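Local coordinates for protein LEOA (Escherichia coli, PDB 4AUR) that is a bacterial dynamin-like protein that probably binds and hydrolyses GTP, at residues 53-59 and 103-109; 79-83 and 95-100; 339-343 and 503-508. One frame throughout, in Å; residues are numbered along the deposited sequence.

Contact 1. Residues 53-59 and 103-109; sequences VLRIALL and QCEIVDT
Arg55 and Glu105 sit abreast on strands 54-60 and 104-108, parallel neighbours in the sheet of a P-loop NTPase fold, the G domain of this dynamin. Ile56 N donates to Glu105 O and Ile56 O receives Val107 N; Glu105 N to Leu54 O and Leu58 N to Val107 O extend the ladder both ways.

One face carries Arg55, Ala57, Glu105 and Val107. Ala57 makes a hollow there, and Val107 fills it: CG2 lies 3.5 Å from Ala57 CB, while its other branch, CG1, meets Arg55 CD at 3.9 Å. A bend at chi3 (-74°) turns the guanidinium side-on to Glu105, with the guanidinium and carboxylate planes only 12° apart. Two nitrogens grip one oxygen, Arg55 NE at 2.6 Å and NH2 at 2.8 Å from Glu105 OE1. Lower on the same glutamate side chain, Val53 CG2 butts against Glu105 CG at 3.6 Å, the two side chains crossing at about a right angle.

On the reverse face the tip of Ile56, CD1, reaches toward both Cys104 SG (4.1 Å) and Ile106 CG1 (4.3 Å). Helix 66-74 covers this face, Trp73 against Ile56 and Ile70 against Leu58 and Ile106. Where the strands end, Asp108, probably in the G3 motif, turns OD1 to a salt bridge with NZ of Lys66, the lysine of the apparent Walker A loop.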
ATOM      1  N   VAL A  53     -21.183 -10.689 -34.128  1.00 32.74           N
ATOM      2  CA  VAL A  53     -21.889  -9.609 -34.788  1.00 31.42           C
ATOM      3  C   VAL A  53     -23.053  -9.194 -33.909  1.00 29.62           C
ATOM      4  O   VAL A  53     -23.514  -9.985 -33.083  1.00 29.12           O
ATOM      5  CB  VAL A  53     -22.478 -10.060 -36.148  1.00 33.85           C
ATOM      6  CG1 VAL A  53     -21.423 -10.708 -37.036  1.00 34.58           C
ATOM      7  CG2 VAL A  53     -23.626 -11.033 -35.957  1.00 32.99           C
ATOM      8  N   LEU A  54     -23.545  -7.971 -34.105  1.00 27.31           N
ATOM      9  CA  LEU A  54     -24.700  -7.470 -33.365  1.00 25.97           C
ATOM     10  C   LEU A  54     -25.930  -8.355 -33.491  1.00 25.75           C
ATOM     11  O   LEU A  54     -26.329  -8.705 -34.580  1.00 26.94           O
ATOM     12  CB  LEU A  54     -25.078  -6.076 -33.843  1.00 25.58           C
ATOM     13  CG  LEU A  54     -26.286  -5.445 -33.167  1.00 25.67           C
ATOM     14  CD1 LEU A  54     -26.139  -5.363 -31.661  1.00 25.94           C
ATOM     15  CD2 LEU A  54     -26.472  -4.047 -33.704  1.00 27.70           C
ATOM     16  N   ARG A  55     -26.553  -8.668 -32.364  1.00 25.96           N
ATOM     17  CA  ARG A  55     -27.708  -9.545 -32.310  1.00 26.24           C
ATOM     18  C   ARG A  55     -28.814  -8.896 -31.506  1.00 27.85           C
ATOM     19  O   ARG A  55     -28.596  -8.454 -30.384  1.00 27.18           O
ATOM     20  CB  ARG A  55     -27.350 -10.877 -31.669  1.00 25.94           C
ATOM     21  CG  ARG A  55     -28.528 -11.820 -31.579  1.00 25.65           C
ATOM     22  CD  ARG A  55     -28.184 -13.060 -30.794  1.00 24.79           C
ATOM     23  NE  ARG A  55     -27.334 -13.932 -31.572  1.00 25.27           N
ATOM     24  CZ  ARG A  55     -26.665 -14.961 -31.080  1.00 25.70           C
ATOM     25  NH1 ARG A  55     -26.743 -15.262 -29.790  1.00 26.35           N
ATOM     26  NH2 ARG A  55     -25.905 -15.691 -31.889  1.00 25.59           N
ATOM     27  N   ILE A  56     -30.007  -8.859 -32.093  1.00 30.17           N
ATOM     28  CA  ILE A  56     -31.177  -8.282 -31.451  1.00 31.24           C
ATOM     29  C   ILE A  56     -32.227  -9.370 -31.339  1.00 30.75           C
ATOM     30  O   ILE A  56     -32.526 -10.055 -32.316  1.00 32.58           O
ATOM     31  CB  ILE A  56     -31.773  -7.131 -32.275  1.00 31.95           C
ATOM     32  CG1 ILE A  56     -30.681  -6.220 -32.786  1.00 33.53           C
ATOM     33  CG2 ILE A  56     -32.732  -6.298 -31.446  1.00 34.10           C
ATOM     34  CD1 ILE A  56     -30.243  -6.563 -34.196  1.00 35.54           C
ATOM     35  N   ALA A  57     -32.786  -9.542 -30.157  1.00 30.52           N
ATOM     36  CA  ALA A  57     -33.929 -10.414 -30.018  1.00 30.60           C
ATOM     37  C   ALA A  57     -35.154  -9.546 -30.142  1.00 31.93           C
ATOM     38  O   ALA A  57     -35.371  -8.609 -29.357  1.00 32.15           O
ATOM     39  CB  ALA A  57     -33.908 -11.124 -28.691  1.00 31.25           C
ATOM     40  N   LEU A  58     -35.941  -9.836 -31.163  1.00 32.48           N
ATOM     41  CA  LEU A  58     -37.154  -9.102 -31.411  1.00 32.55           C
ATOM     42  C   LEU A  58     -38.331  -9.878 -30.863  1.00 30.62           C
ATOM     43  O   LEU A  58     -38.780 -10.852 -31.458  1.00 27.34           O
ATOM     44  CB  LEU A  58     -37.321  -8.880 -32.902  1.00 34.48           C
ATOM     45  CG  LEU A  58     -38.330  -7.788 -33.212  1.00 34.88           C
ATOM     46  CD1 LEU A  58     -37.850  -6.452 -32.673  1.00 34.49           C
ATOM     47  CD2 LEU A  58     -38.597  -7.726 -34.704  1.00 37.51           C
ATOM     48  N   LEU A  59     -38.825  -9.412 -29.725  1.00 31.26           N
ATOM     49  CA  LEU A  59     -39.895 -10.088 -28.981  1.00 32.57           C
ATOM     50  C   LEU A  59     -41.198  -9.298 -28.991  1.00 33.60           C
ATOM     51  O   LEU A  59     -41.185  -8.066 -28.945  1.00 33.77           O
ATOM     52  CB  LEU A  59     -39.466 -10.293 -27.527  1.00 30.41           C
ATOM     53  CG  LEU A  59     -38.200 -11.104 -27.370  1.00 28.72           C
ATOM     54  CD1 LEU A  59     -37.961 -11.314 -25.895  1.00 29.31           C
ATOM     55  CD2 LEU A  59     -38.357 -12.423 -28.095  1.00 28.29           C
ATOM     56  N   GLN A 103     -23.105  -6.775 -40.746  1.00 42.96           N
ATOM     57  CA  GLN A 103     -24.001  -7.895 -40.521  1.00 43.42           C
ATOM     58  C   GLN A 103     -24.693  -7.751 -39.170  1.00 40.24           C
ATOM     59  O   GLN A 103     -24.192  -7.073 -38.279  1.00 37.30           O
ATOM     60  CB  GLN A 103     -23.218  -9.202 -40.539  1.00 48.31           C
ATOM     61  CG  GLN A 103     -22.623  -9.546 -41.889  1.00 52.84           C
ATOM     62  CD  GLN A 103     -21.446 -10.508 -41.791  1.00 57.40           C
ATOM     63  OE1 GLN A 103     -20.591 -10.377 -40.907  1.00 55.99           O
ATOM     64  NE2 GLN A 103     -21.383 -11.472 -42.719  1.00 57.37           N
ATOM     65  N   CYS A 104     -25.850  -8.379 -39.019  1.00 36.59           N
ATOM     66  CA  CYS A 104     -26.439  -8.540 -37.698  1.00 36.62           C
ATOM     67  C   CYS A 104     -27.420  -9.652 -37.745  1.00 34.05           C
ATOM     68  O   CYS A 104     -27.938  -9.946 -38.784  1.00 40.34           O
ATOM     69  CB  CYS A 104     -27.127  -7.263 -37.186  1.00 37.21           C
ATOM     70  SG  CYS A 104     -28.699  -6.800 -37.975  0.92 41.20           S
ATOM     71  N   GLU A 105     -27.665 -10.257 -36.599  1.00 32.39           N
ATOM     72  CA  GLU A 105     -28.567 -11.372 -36.457  1.00 30.60           C
ATOM     73  C   GLU A 105     -29.851 -10.880 -35.780  1.00 30.55           C
ATOM     74  O   GLU A 105     -29.826 -10.013 -34.902  1.00 28.82           O
ATOM     75  CB  GLU A 105     -27.921 -12.442 -35.574  1.00 31.45           C
ATOM     76  CG  GLU A 105     -26.597 -13.006 -36.062  1.00 31.87           C
ATOM     77  CD  GLU A 105     -25.942 -13.926 -35.037  1.00 33.74           C
ATOM     78  OE1 GLU A 105     -26.087 -13.675 -33.821  1.00 36.42           O
ATOM     79  OE2 GLU A 105     -25.275 -14.911 -35.424  1.00 35.35           O
ATOM     80  N   ILE A 106     -30.982 -11.434 -36.178  1.00 31.18           N
ATOM     81  CA  ILE A 106     -32.249 -11.056 -35.574  1.00 31.88           C
ATOM     82  C   ILE A 106     -32.849 -12.344 -35.131  1.00 31.64           C
ATOM     83  O   ILE A 106     -33.169 -13.174 -35.952  1.00 34.28           O
ATOM     84  CB  ILE A 106     -33.154 -10.311 -36.574  1.00 33.16           C
ATOM     85  CG1 ILE A 106     -32.526  -8.945 -36.875  1.00 33.84           C
ATOM     86  CG2 ILE A 106     -34.549 -10.118 -36.000  1.00 33.28           C
ATOM     87  CD1 ILE A 106     -33.053  -8.243 -38.096  1.00 35.38           C
ATOM     88  N   VAL A 107     -32.942 -12.543 -33.826  1.00 32.79           N
ATOM     89  CA  VAL A 107     -33.428 -13.815 -33.291  1.00 32.64           C
ATOM     90  C   VAL A 107     -34.832 -13.609 -32.792  1.00 32.52           C
ATOM     91  O   VAL A 107     -35.164 -12.519 -32.361  1.00 33.97           O
ATOM     92  CB  VAL A 107     -32.549 -14.337 -32.144  1.00 30.78           C
ATOM     93  CG1 VAL A 107     -31.170 -14.654 -32.658  1.00 31.69           C
ATOM     94  CG2 VAL A 107     -32.439 -13.332 -31.012  1.00 32.52           C
ATOM     95  N   ASP A 108     -35.659 -14.637 -32.846  1.00 33.92           N
ATOM     96  CA  ASP A 108     -37.009 -14.530 -32.274  1.00 37.06           C
ATOM     97  C   ASP A 108     -37.588 -15.921 -32.050  1.00 35.83           C
ATOM     98  O   ASP A 108     -37.066 -16.915 -32.537  1.00 34.79           O
ATOM     99  CB  ASP A 108     -37.890 -13.659 -33.201  1.00 39.88           C
ATOM    100  CG  ASP A 108     -39.382 -13.723 -32.882  1.00 41.25           C
ATOM    101  OD1 ASP A 108     -39.799 -13.255 -31.801  1.00 42.04           O
ATOM    102  OD2 ASP A 108     -40.141 -14.235 -33.742  1.00 47.77           O
ATOM    103  N   THR A 109     -38.653 -15.977 -31.282  1.00 34.89           N
ATOM    104  CA  THR A 109     -39.336 -17.200 -31.004  1.00 35.88           C
ATOM    105  C   THR A 109     -40.786 -17.048 -31.456  1.00 37.56           C
ATOM    106  O   THR A 109     -41.645 -16.738 -30.644  1.00 40.84           O
ATOM    107  CB  THR A 109     -39.280 -17.407 -29.500  1.00 36.49           C
ATOM    108  OG1 THR A 109     -39.636 -16.174 -28.866  1.00 36.17           O
ATOM    109  CG2 THR A 109     -37.884 -17.737 -29.091  1.00 37.15           C
TER

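Contact 2. Residues 79-83 and 95-100; sequences DDMNI and YKPEGL
Met81, Ile83 and Glu98 bury most of the surface where a type I beta turn, Asp79 to Asn82, meets the connection of the beta hairpin formed by strands 93-95 and 104-108. The turn closes through Asn82 N to Asp79 O at 2.9 Å. It belongs to the loop between helix 66-74 and strand 93-95, the place that holds the first switch region in Ras-like G domains.

Met81, modelled as selenomethionine, makes one of the two apolar contacts of the joint. With chi1 at 52° its CG is wedged in the cleft between N and C, and the rest of the chain runs straight out alongside the Pro97 ring. The selenium thus lies 3.8 Å from Pro97 CB and also 4.1 Å from Leu100 CD1, whose side chain slants across it. Pro97 in turn rests on Cys104 and Ile106, so it lies between the turn and strand 104-108, the next strand in from the edge. The residue after Glu98, Gly99, accepts a hydrogen bond from Lys76 NZ at its O.

Ile83 works the other end. Its CG1 comes in at the edge of the Tyr95 ring, near the ring plane, and touches Tyr95 CB at 4.0 Å; its CD1 reaches past to Lys96 O at 3.9 Å.

Glu98 supplies the polar links, both modest. Its backbone N gives a straight but weak bond to Met81 O, 3.5 Å long. The carboxylate lies alongside the Asn82 amide, the two planes 40° apart, and Asn82 ND2 meets Glu98 OE1 at 3.3 Å from above the carboxylate plane, 56° out of it.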
ATOM      1  N   ASP A  79     -37.918  -5.757 -47.179  1.00 61.70           N
ATOM      2  CA  ASP A  79     -37.534  -6.450 -48.421  1.00 66.40           C
ATOM      3  C   ASP A  79     -36.251  -5.930 -49.078  1.00 65.22           C
ATOM      4  O   ASP A  79     -35.590  -6.682 -49.798  1.00 58.25           O
ATOM      5  CB  ASP A  79     -38.695  -6.473 -49.433  1.00 70.66           C
ATOM      6  CG  ASP A  79     -39.460  -7.798 -49.415  1.00 76.66           C
ATOM      7  OD1 ASP A  79     -38.816  -8.875 -49.492  1.00 73.23           O
ATOM      8  OD2 ASP A  79     -40.706  -7.761 -49.329  1.00 75.55           O
ATOM      9  N   ASP A  80     -35.906  -4.661 -48.828  1.00 68.60           N
ATOM     10  CA  ASP A  80     -34.653  -4.064 -49.322  1.00 70.72           C
ATOM     11  C   ASP A  80     -33.414  -4.710 -48.712  1.00 70.29           C
ATOM     12  O   ASP A  80     -32.329  -4.679 -49.310  1.00 69.74           O
ATOM     13  CB  ASP A  80     -34.612  -2.571 -49.012  1.00 73.81           C
ATOM     14  CG  ASP A  80     -35.586  -1.787 -49.828  1.00 74.31           C
ATOM     15  OD1 ASP A  80     -36.215  -2.378 -50.726  1.00 76.41           O
ATOM     16  OD2 ASP A  80     -35.717  -0.576 -49.572  1.00 79.26           O
HETATM   17  N   MSE A  81     -33.588  -5.269 -47.514  1.00 67.89           N
HETATM   18  CA  MSE A  81     -32.571  -6.093 -46.864  1.00 68.21           C
HETATM   19  C   MSE A  81     -32.997  -7.536 -46.967  1.00 68.63           C
HETATM   20  O   MSE A  81     -32.892  -8.290 -46.011  1.00 64.24           O
HETATM   21  CB  MSE A  81     -32.320  -5.618 -45.431  1.00 67.41           C
HETATM   22  CG  MSE A  81     -33.577  -5.473 -44.583  1.00 67.81           C
HETATM   23 SE   MSE A  81     -33.151  -4.756 -42.790  0.97 76.35          SE
HETATM   24  CE  MSE A  81     -35.003  -5.067 -42.184  1.00 67.78           C
ATOM     25  N   ASN A  82     -33.507  -7.898 -48.151  1.00 75.16           N
ATOM     26  CA  ASN A  82     -33.742  -9.277 -48.600  1.00 74.80           C
ATOM     27  C   ASN A  82     -33.916 -10.316 -47.489  1.00 74.42           C
ATOM     28  O   ASN A  82     -33.161 -11.290 -47.392  1.00 76.40           O
ATOM     29  CB  ASN A  82     -32.611  -9.672 -49.561  1.00 81.30           C
ATOM     30  CG  ASN A  82     -32.838 -11.016 -50.226  1.00 83.72           C
ATOM     31  OD1 ASN A  82     -33.757 -11.185 -51.035  1.00 85.72           O
ATOM     32  ND2 ASN A  82     -31.988 -11.982 -49.893  1.00 79.46           N
ATOM     33  N   ILE A  83     -34.922 -10.091 -46.652  1.00 76.74           N
ATOM     34  CA  ILE A  83     -35.293 -11.037 -45.597  1.00 76.24           C
ATOM     35  C   ILE A  83     -36.800 -10.891 -45.301  1.00 77.25           C
ATOM     36  O   ILE A  83     -37.385  -9.825 -45.514  1.00 79.34           O
ATOM     37  CB  ILE A  83     -34.393 -10.855 -44.336  1.00 73.66           C
ATOM     38  CG1 ILE A  83     -33.810 -12.200 -43.880  1.00 76.19           C
ATOM     39  CG2 ILE A  83     -35.118 -10.135 -43.200  1.00 73.72           C
ATOM     40  CD1 ILE A  83     -32.677 -12.727 -44.751  1.00 77.63           C
ATOM     41  N   TYR A  95     -32.666 -14.306 -38.510  1.00 43.63           N
ATOM     42  CA  TYR A  95     -32.689 -13.601 -39.779  1.00 43.20           C
ATOM     43  C   TYR A  95     -31.433 -12.752 -39.856  1.00 44.32           C
ATOM     44  O   TYR A  95     -31.077 -12.102 -38.893  1.00 44.94           O
ATOM     45  CB  TYR A  95     -33.953 -12.766 -39.901  1.00 43.03           C
ATOM     46  CG  TYR A  95     -35.190 -13.554 -39.561  1.00 46.98           C
ATOM     47  CD1 TYR A  95     -35.871 -14.296 -40.522  1.00 51.02           C
ATOM     48  CD2 TYR A  95     -35.658 -13.595 -38.257  1.00 49.94           C
ATOM     49  CE1 TYR A  95     -37.004 -15.043 -40.183  1.00 55.00           C
ATOM     50  CE2 TYR A  95     -36.780 -14.333 -37.906  1.00 52.90           C
ATOM     51  CZ  TYR A  95     -37.459 -15.054 -38.863  1.00 55.18           C
ATOM     52  OH  TYR A  95     -38.590 -15.762 -38.464  1.00 57.62           O
ATOM     53  N   LYS A  96     -30.752 -12.814 -40.999  1.00 47.39           N
ATOM     54  CA  LYS A  96     -29.458 -12.183 -41.225  1.00 44.76           C
ATOM     55  C   LYS A  96     -29.583 -11.230 -42.422  1.00 44.76           C
ATOM     56  O   LYS A  96     -29.156 -11.544 -43.540  1.00 43.46           O
ATOM     57  CB  LYS A  96     -28.405 -13.262 -41.501  1.00 47.93           C
ATOM     58  CG  LYS A  96     -27.887 -13.993 -40.267  1.00 47.69           C
ATOM     59  CD  LYS A  96     -27.213 -15.306 -40.636  1.00 49.70           C
ATOM     60  CE  LYS A  96     -26.305 -15.827 -39.529  1.00 52.64           C
ATOM     61  NZ  LYS A  96     -25.130 -14.934 -39.258  1.00 55.39           N
ATOM     62  N   PRO A  97     -30.194 -10.063 -42.195  1.00 44.39           N
ATOM     63  CA  PRO A  97     -30.498  -9.140 -43.259  1.00 44.42           C
ATOM     64  C   PRO A  97     -29.277  -8.716 -44.049  1.00 48.93           C
ATOM     65  O   PRO A  97     -28.156  -8.736 -43.532  1.00 46.03           O
ATOM     66  CB  PRO A  97     -31.092  -7.951 -42.512  1.00 43.48           C
ATOM     67  CG  PRO A  97     -30.498  -8.022 -41.158  1.00 43.31           C
ATOM     68  CD  PRO A  97     -30.552  -9.489 -40.892  1.00 45.86           C
ATOM     69  N   GLU A  98     -29.516  -8.312 -45.299  1.00 56.37           N
ATOM     70  CA  GLU A  98     -28.442  -8.052 -46.250  1.00 55.88           C
ATOM     71  C   GLU A  98     -28.469  -6.598 -46.662  1.00 52.27           C
ATOM     72  O   GLU A  98     -29.385  -5.872 -46.314  1.00 55.31           O
ATOM     73  CB  GLU A  98     -28.577  -8.988 -47.453  1.00 58.31           C
ATOM     74  CG  GLU A  98     -28.253 -10.445 -47.123  1.00 63.07           C
ATOM     75  CD  GLU A  98     -28.638 -11.434 -48.223  1.00 69.86           C
ATOM     76  OE1 GLU A  98     -28.932 -10.994 -49.363  1.00 70.85           O
ATOM     77  OE2 GLU A  98     -28.653 -12.662 -47.945  1.00 71.67           O
ATOM     78  N   GLY A  99     -27.438  -6.162 -47.365  1.00 48.88           N
ATOM     79  CA  GLY A  99     -27.373  -4.796 -47.830  1.00 49.38           C
ATOM     80  C   GLY A  99     -27.375  -3.772 -46.718  1.00 49.36           C
ATOM     81  O   GLY A  99     -27.754  -2.628 -46.931  1.00 46.67           O
ATOM     82  N   LEU A 100     -26.941  -4.182 -45.531  1.00 52.09           N
ATOM     83  CA  LEU A 100     -26.807  -3.283 -44.380  1.00 50.03           C
ATOM     84  C   LEU A 100     -25.332  -2.960 -44.224  1.00 48.75           C
ATOM     85  O   LEU A 100     -24.498  -3.690 -44.760  1.00 49.02           O
ATOM     86  CB  LEU A 100     -27.317  -3.971 -43.116  1.00 51.21           C
ATOM     87  CG  LEU A 100     -28.812  -3.900 -42.820  1.00 51.11           C
ATOM     88  CD1 LEU A 100     -29.179  -4.957 -41.791  1.00 50.76           C
ATOM     89  CD2 LEU A 100     -29.198  -2.525 -42.316  1.00 52.52           C
TER

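Contact 3. Residues 339-343 and 503-508; sequences LMSQL and LAKIIK
Ile507 N bonds to Leu503 O at 2.7 Å, one helical turn that sets both side chains toward Leu343 and its neighbours on the facing helix. On that opposing segment the matching turn is slacker: Leu343 N reaches Leu339 O in a bond that is only weak, right where helix 275-343 comes to its end.

The contact between the two helices is mainly apolar, and Met340, a selenomethionine in this model, has the most surface buried. Its chain is bent at chi2 (-56°) and again at chi3 (-86°), and this double kink brings the end of the side chain over to the other helix. The methyl CE comes to 3.5 Å from Ala504 CB, the small alanine letting it in close. The selenium passes Ile507 CG2 at 3.9 Å, the two side chains sliding by one another in opposite directions. On the outer side Lys508 runs extended and roughly perpendicular to Met340, with its NZ 3.9 Å from Met340 CE.

Segments 339-343 and 503-508 run antiparallel, at 170° with their axes 10.9 Å apart, as part of the long helical bundle that projects from the G domain in dynamin-like proteins. Leu339 and Leu343, one turn apart, look across at Leu503 and Ile507, likewise one turn apart. Leu343 stretches its CD2 branch to Leu503 CB at 4.0 Å, and Ile507 CD1 meets both Leu343 CD2 and Leu339 CB. Helix 351-359 closes over this leucine side of the seam: Phe354 touches Leu503 and Ile507, Leu359 packs on Ile507, and Glu358 lies against Leu339.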
ATOM      1  N   LEU A 339      47.147  22.397  42.216  1.00 30.92           N
ATOM      2  CA  LEU A 339      48.010  21.712  43.187  1.00 29.04           C
ATOM      3  C   LEU A 339      49.503  22.013  42.990  1.00 31.27           C
ATOM      4  O   LEU A 339      50.250  22.194  43.963  1.00 31.10           O
ATOM      5  CB  LEU A 339      47.794  20.198  43.137  1.00 27.45           C
ATOM      6  CG  LEU A 339      46.523  19.614  43.756  1.00 26.12           C
ATOM      7  CD1 LEU A 339      46.403  18.154  43.407  1.00 25.37           C
ATOM      8  CD2 LEU A 339      46.496  19.762  45.259  1.00 26.13           C
HETATM    9  N   MSE A 340      49.951  22.092  41.745  1.00 31.48           N
HETATM   10  CA  MSE A 340      51.370  22.356  41.526  1.00 34.27           C
HETATM   11  C   MSE A 340      51.725  23.791  41.928  1.00 32.79           C
HETATM   12  O   MSE A 340      52.768  24.028  42.501  1.00 33.61           O
HETATM   13  CB  MSE A 340      51.825  21.989  40.094  1.00 35.70           C
HETATM   14  CG  MSE A 340      51.889  20.494  39.753  1.00 35.24           C
HETATM   15 SE   MSE A 340      53.044  19.478  40.977  0.81 42.47          SE
HETATM   16  CE  MSE A 340      54.768  19.771  40.058  1.00 44.36           C
ATOM     17  N   SER A 341      50.872  24.762  41.658  1.00 32.62           N
ATOM     18  CA  SER A 341      51.200  26.143  42.013  1.00 34.18           C
ATOM     19  C   SER A 341      51.084  26.398  43.525  1.00 34.51           C
ATOM     20  O   SER A 341      51.612  27.378  44.051  1.00 34.81           O
ATOM     21  CB  SER A 341      50.291  27.107  41.266  1.00 34.34           C
ATOM     22  OG  SER A 341      48.996  27.022  41.821  1.00 36.86           O
ATOM     23  N   GLN A 342      50.374  25.522  44.216  1.00 34.65           N
ATOM     24  CA  GLN A 342      50.316  25.579  45.646  1.00 34.57           C
ATOM     25  C   GLN A 342      51.588  25.034  46.226  1.00 34.91           C
ATOM     26  O   GLN A 342      52.010  25.446  47.304  1.00 36.36           O
ATOM     27  CB  GLN A 342      49.166  24.742  46.172  1.00 36.75           C
ATOM     28  CG  GLN A 342      47.837  25.443  46.150  1.00 36.92           C
ATOM     29  CD  GLN A 342      46.813  24.648  46.912  1.00 39.97           C
ATOM     30  OE1 GLN A 342      47.031  24.267  48.063  1.00 39.82           O
ATOM     31  NE2 GLN A 342      45.689  24.379  46.270  1.00 43.95           N
ATOM     32  N   LEU A 343      52.182  24.079  45.531  1.00 36.41           N
ATOM     33  CA  LEU A 343      53.353  23.402  46.052  1.00 37.84           C
ATOM     34  C   LEU A 343      54.571  24.264  45.953  1.00 42.19           C
ATOM     35  O   LEU A 343      55.311  24.380  46.918  1.00 47.46           O
ATOM     36  CB  LEU A 343      53.623  22.103  45.303  1.00 36.35           C
ATOM     37  CG  LEU A 343      54.881  21.334  45.721  1.00 37.28           C
ATOM     38  CD1 LEU A 343      54.978  21.097  47.224  1.00 38.47           C
ATOM     39  CD2 LEU A 343      54.922  19.997  45.009  1.00 38.94           C
ATOM     40  N   LEU A 503      56.747  15.187  46.192  1.00 37.84           N
ATOM     41  CA  LEU A 503      55.314  15.364  46.182  1.00 38.62           C
ATOM     42  C   LEU A 503      54.801  15.535  44.784  1.00 35.82           C
ATOM     43  O   LEU A 503      53.757  15.020  44.454  1.00 38.86           O
ATOM     44  CB  LEU A 503      54.904  16.544  47.059  1.00 40.13           C
ATOM     45  CG  LEU A 503      55.150  16.334  48.557  1.00 37.61           C
ATOM     46  CD1 LEU A 503      54.747  17.592  49.313  1.00 37.17           C
ATOM     47  CD2 LEU A 503      54.414  15.113  49.084  1.00 36.69           C
ATOM     48  N   ALA A 504      55.532  16.261  43.959  1.00 35.03           N
ATOM     49  CA  ALA A 504      55.206  16.357  42.541  1.00 34.26           C
ATOM     50  C   ALA A 504      55.029  14.990  41.891  1.00 34.62           C
ATOM     51  O   ALA A 504      54.077  14.766  41.198  1.00 32.57           O
ATOM     52  CB  ALA A 504      56.280  17.135  41.817  1.00 33.79           C
ATOM     53  N   LYS A 505      55.946  14.069  42.137  1.00 39.05           N
ATOM     54  CA  LYS A 505      55.887  12.776  41.479  1.00 41.88           C
ATOM     55  C   LYS A 505      54.588  12.136  41.925  1.00 41.07           C
ATOM     56  O   LYS A 505      53.866  11.556  41.128  1.00 41.35           O
ATOM     57  CB  LYS A 505      57.099  11.893  41.850  1.00 48.19           C
ATOM     58  CG  LYS A 505      57.817  11.232  40.668  1.00 54.39           C
ATOM     59  CD  LYS A 505      58.859  12.173  40.026  1.00 58.88           C
ATOM     60  CE  LYS A 505      59.175  11.868  38.546  1.00 58.79           C
ATOM     61  NZ  LYS A 505      60.141  10.749  38.329  1.00 54.95           N
ATOM     62  N   ILE A 506      54.279  12.274  43.208  1.00 40.50           N
ATOM     63  CA  ILE A 506      53.014  11.773  43.750  1.00 40.05           C
ATOM     64  C   ILE A 506      51.777  12.453  43.127  1.00 38.05           C
ATOM     65  O   ILE A 506      50.795  11.804  42.813  1.00 36.43           O
ATOM     66  CB  ILE A 506      52.987  11.936  45.280  1.00 39.96           C
ATOM     67  CG1 ILE A 506      53.993  10.946  45.902  1.00 42.89           C
ATOM     68  CG2 ILE A 506      51.578  11.716  45.817  1.00 40.49           C
ATOM     69  CD1 ILE A 506      54.230  11.067  47.398  1.00 42.31           C
ATOM     70  N   ILE A 507      51.841  13.766  42.968  1.00 35.50           N
ATOM     71  CA  ILE A 507      50.736  14.537  42.440  1.00 32.66           C
ATOM     72  C   ILE A 507      50.477  14.201  40.980  1.00 33.75           C
ATOM     73  O   ILE A 507      49.342  14.004  40.576  1.00 31.71           O
ATOM     74  CB  ILE A 507      51.021  16.031  42.613  1.00 30.76           C
ATOM     75  CG1 ILE A 507      50.719  16.424  44.053  1.00 30.04           C
ATOM     76  CG2 ILE A 507      50.171  16.859  41.674  1.00 31.31           C
ATOM     77  CD1 ILE A 507      51.144  17.819  44.424  1.00 30.38           C
ATOM     78  N   LYS A 508      51.543  14.132  40.197  1.00 35.11           N
ATOM     79  CA  LYS A 508      51.437  13.912  38.777  1.00 35.85           C
ATOM     80  C   LYS A 508      50.977  12.517  38.445  1.00 35.97           C
ATOM     81  O   LYS A 508      50.170  12.343  37.564  1.00 35.94           O
ATOM     82  CB  LYS A 508      52.782  14.156  38.104  1.00 39.75           C
ATOM     83  CG  LYS A 508      53.146  15.621  38.024  1.00 44.40           C
ATOM     84  CD  LYS A 508      54.477  15.869  37.325  1.00 48.46           C
ATOM     85  CE  LYS A 508      54.552  17.337  36.899  1.00 54.25           C
ATOM     86  NZ  LYS A 508      55.937  17.886  36.791  1.00 54.80           N
TER

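In the fold
Contacts 1 and 2 are neighbours in the G domain, their centres 12 Å apart, and along the chain contact 2 is nested inside the loop that contact 1 closes. They meet at strand 104-108, which belongs to contact 1: Ile106 N and Tyr95 O of contact 2, 2.8 Å apart, probably hydrogen-bond, pairing it with the edge strand 93-95. Contact 1 runs straight into the likely nucleotide site, since strand 54-60 leads to the Walker A-like loop; contact 2 comes near that loop through Met81 without touching it. Contact 3 stands far off in the helical domain, on the opposite side of the chain's centre, with centres about 117 Å from contact 1 and 125 Å from contact 2.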